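Local coordinates for protein putative metal-dependent hydrolase (Parabacteroides distasonis ATCC 8503, PDB 3KL7) that binds two zinc ions in a beta-lactamase-superfamily fold and probably acts as a metal-dependent hydrolase of unknown substrate, at residues L150-G154 with L155-I159. Sequence-based numbering, arbitrary orientation.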
ATOM      1  N   LEU A 150      -2.838   0.700  -8.078  1.00 14.41           N
ATOM      2  CA  LEU A 150      -1.864   1.178  -9.017  1.00 14.37           C
ATOM      3  C   LEU A 150      -1.843   0.244 -10.164  1.00 14.67           C
ATOM      4  O   LEU A 150      -1.665  -0.963  -9.978  1.00 16.19           O
ATOM      5  CB  LEU A 150      -0.487   1.203  -8.362  1.00 14.20           C
ATOM      6  CG  LEU A 150      -0.458   1.974  -7.062  1.00 12.76           C
ATOM      7  CD1 LEU A 150       0.919   1.879  -6.417  1.00 12.67           C
ATOM      8  CD2 LEU A 150      -0.854   3.417  -7.334  1.00 11.80           C
ATOM      9  N   THR A 151      -2.033   0.770 -11.364  1.00 14.18           N
ATOM     10  CA  THR A 151      -2.074  -0.063 -12.548  1.00 14.02           C
ATOM     11  C   THR A 151      -0.869   0.241 -13.452  1.00 13.78           C
ATOM     12  O   THR A 151      -0.666   1.367 -13.851  1.00 13.65           O
ATOM     13  CB  THR A 151      -3.398   0.139 -13.332  1.00 14.65           C
ATOM     14  OG1 THR A 151      -4.527  -0.082 -12.446  1.00 14.12           O
ATOM     15  CG2 THR A 151      -3.471  -0.833 -14.535  1.00 12.71           C
ATOM     16  N   PHE A 152      -0.058  -0.792 -13.720  1.00 13.37           N
ATOM     17  CA  PHE A 152       1.066  -0.699 -14.638  1.00 12.74           C
ATOM     18  C   PHE A 152       0.793  -1.660 -15.815  1.00 13.26           C
ATOM     19  O   PHE A 152       0.818  -2.867 -15.635  1.00 13.63           O
ATOM     20  CB  PHE A 152       2.361  -1.142 -13.954  1.00 12.82           C
ATOM     21  CG  PHE A 152       2.604  -0.514 -12.602  1.00 12.06           C
ATOM     22  CD1 PHE A 152       2.071  -1.085 -11.446  1.00 13.30           C
ATOM     23  CD2 PHE A 152       3.382   0.622 -12.482  1.00 11.68           C
ATOM     24  CE1 PHE A 152       2.316  -0.514 -10.190  1.00 13.44           C
ATOM     25  CE2 PHE A 152       3.619   1.208 -11.228  1.00 13.58           C
ATOM     26  CZ  PHE A 152       3.097   0.636 -10.089  1.00 12.83           C
ATOM     27  N   ASP A 153       0.506  -1.121 -16.997  1.00 13.35           N
ATOM     28  CA  ASP A 153       0.358  -1.947 -18.199  1.00 14.44           C
ATOM     29  C   ASP A 153      -0.518  -3.198 -17.901  1.00 15.19           C
ATOM     30  O   ASP A 153      -0.158  -4.315 -18.231  1.00 15.03           O
ATOM     31  CB  ASP A 153       1.764  -2.361 -18.692  1.00 13.94           C
ATOM     32  CG  ASP A 153       1.745  -3.075 -20.030  1.00 14.41           C
ATOM     33  OD1 ASP A 153       0.812  -2.856 -20.834  1.00 15.29           O
ATOM     34  OD2 ASP A 153       2.693  -3.851 -20.289  1.00 12.93           O
ATOM     35  N   GLY A 154      -1.656  -2.982 -17.243  1.00 16.30           N
ATOM     36  CA  GLY A 154      -2.604  -4.073 -16.958  1.00 16.64           C
ATOM     37  C   GLY A 154      -2.398  -4.778 -15.613  1.00 17.21           C
ATOM     38  O   GLY A 154      -3.292  -5.463 -15.134  1.00 18.00           O
ATOM     39  N   LEU A 155      -1.220  -4.621 -15.009  1.00 17.11           N
ATOM     40  CA  LEU A 155      -0.938  -5.253 -13.721  1.00 16.97           C
ATOM     41  C   LEU A 155      -1.459  -4.353 -12.623  1.00 16.17           C
ATOM     42  O   LEU A 155      -0.991  -3.233 -12.481  1.00 16.12           O
ATOM     43  CB  LEU A 155       0.569  -5.463 -13.551  1.00 17.28           C
ATOM     44  CG  LEU A 155       1.003  -6.249 -12.329  1.00 17.24           C
ATOM     45  CD1 LEU A 155       0.721  -7.689 -12.535  1.00 19.01           C
ATOM     46  CD2 LEU A 155       2.477  -6.038 -12.086  1.00 19.08           C
ATOM     47  N   ARG A 156      -2.426  -4.851 -11.845  1.00 15.40           N
ATOM     48  CA  ARG A 156      -3.081  -4.048 -10.791  1.00 15.28           C
ATOM     49  C   ARG A 156      -2.605  -4.421  -9.399  1.00 14.79           C
ATOM     50  O   ARG A 156      -2.728  -5.548  -8.978  1.00 15.23           O
ATOM     51  CB  ARG A 156      -4.618  -4.169 -10.894  1.00 15.25           C
ATOM     52  CG  ARG A 156      -5.179  -3.489 -12.177  1.00 15.16           C
ATOM     53  CD  ARG A 156      -6.609  -3.917 -12.557  1.00 15.49           C
ATOM     54  NE  ARG A 156      -7.624  -3.688 -11.516  1.00 15.90           N
ATOM     55  CZ  ARG A 156      -8.059  -2.485 -11.116  1.00 17.20           C
ATOM     56  NH1 ARG A 156      -7.556  -1.378 -11.620  1.00 17.46           N
ATOM     57  NH2 ARG A 156      -8.992  -2.401 -10.194  1.00 19.48           N
ATOM     58  N   VAL A 157      -2.054  -3.448  -8.701  1.00 14.71           N
ATOM     59  CA  VAL A 157      -1.485  -3.654  -7.363  1.00 14.61           C
ATOM     60  C   VAL A 157      -2.310  -2.841  -6.395  1.00 15.14           C
ATOM     61  O   VAL A 157      -2.388  -1.621  -6.523  1.00 16.02           O
ATOM     62  CB  VAL A 157      -0.016  -3.172  -7.299  1.00 14.24           C
ATOM     63  CG1 VAL A 157       0.584  -3.401  -5.903  1.00 13.27           C
ATOM     64  CG2 VAL A 157       0.815  -3.858  -8.375  1.00 14.34           C
ATOM     65  N   TYR A 158      -2.948  -3.517  -5.447  1.00 15.15           N
ATOM     66  CA  TYR A 158      -3.785  -2.851  -4.428  1.00 14.96           C
ATOM     67  C   TYR A 158      -2.990  -2.703  -3.148  1.00 14.48           C
ATOM     68  O   TYR A 158      -2.581  -3.691  -2.553  1.00 14.30           O
ATOM     69  CB  TYR A 158      -5.055  -3.667  -4.185  1.00 15.37           C
ATOM     70  CG  TYR A 158      -5.893  -3.228  -2.991  1.00 16.37           C
ATOM     71  CD1 TYR A 158      -6.112  -1.895  -2.724  1.00 16.50           C
ATOM     72  CD2 TYR A 158      -6.485  -4.162  -2.163  1.00 17.10           C
ATOM     73  CE1 TYR A 158      -6.898  -1.491  -1.631  1.00 17.61           C
ATOM     74  CE2 TYR A 158      -7.265  -3.768  -1.056  1.00 18.41           C
ATOM     75  CZ  TYR A 158      -7.461  -2.432  -0.803  1.00 17.82           C
ATOM     76  OH  TYR A 158      -8.233  -2.041   0.285  1.00 19.36           O
ATOM     77  N   ILE A 159      -2.728  -1.465  -2.755  1.00 14.25           N
ATOM     78  CA  ILE A 159      -2.103  -1.184  -1.461  1.00 14.49           C
ATOM     79  C   ILE A 159      -3.193  -0.618  -0.513  1.00 15.14           C
ATOM     80  O   ILE A 159      -3.642   0.504  -0.675  1.00 14.78           O
ATOM     81  CB  ILE A 159      -0.926  -0.187  -1.613  1.00 15.32           C
ATOM     82  CG1 ILE A 159       0.167  -0.805  -2.556  1.00 14.79           C
ATOM     83  CG2 ILE A 159      -0.338   0.187  -0.203  1.00 12.29           C
ATOM     84  CD1 ILE A 159       1.106   0.176  -3.118  1.00 15.46           C
TER
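Leu-150 and Val-157 pair by two nearly straight backbone hydrogen bonds. Leu-150 N to Val-157 O and Val-157 N to Leu-150 O both measure 2.8 Å. The packed face of the strands carries Leu-150, Phe-152, Leu-155, Val-157 and Ile-159. The terminal methyls of Leu-150 and Ile-159 touch where the side chains cross at a slant, CD1 to CD1 3.7 Å. The Phe-152 ring turns its edge to Val-157: CE1 lies 4.1 Å from CG2, close to the ring plane. With chi1 at -49°, the ring lies beside its backbone N. It leans back along its strand toward Leu-150, which brings CE1 near Val-157. Leu-42 and Tyr-44 of strand 39-44 cover this face. Leu-150, Phe-152, Val-157 and Ile-159 belong to the core between the two sheets; Leu-155, next to the turn, is partly exposed.

The two strands form a tight beta hairpin in the alpha-beta/beta-alpha sandwich of the metallo-beta-lactamase fold. A type I' turn from Phe-152 to Leu-155 closes it, with Asp-153 and Gly-154 at the corners. Leu-155 N reaches Phe-152 O at 2.8 Å from above the carbonyl plane. The return bond, Phe-152 N to Leu-155 O, is 2.9 Å. The Asp-153 carboxylate extends past the turn, where OD2 is hydrogen-bonded to Thr-24 OG1 and Ser-26 OG.

The Thr-151 and Arg-156 face is looser and partly open to solvent. Arg-156 CG lies 3.5 Å from Thr-151 OG1. The chain then bends at chi3 (58°), and NH1 gives OG1 only a weak bond of 3.4 Å, at 129°. The guanidinium has firmer partners in Glu-125, by a salt bridge, and the backbone O of Lys-173.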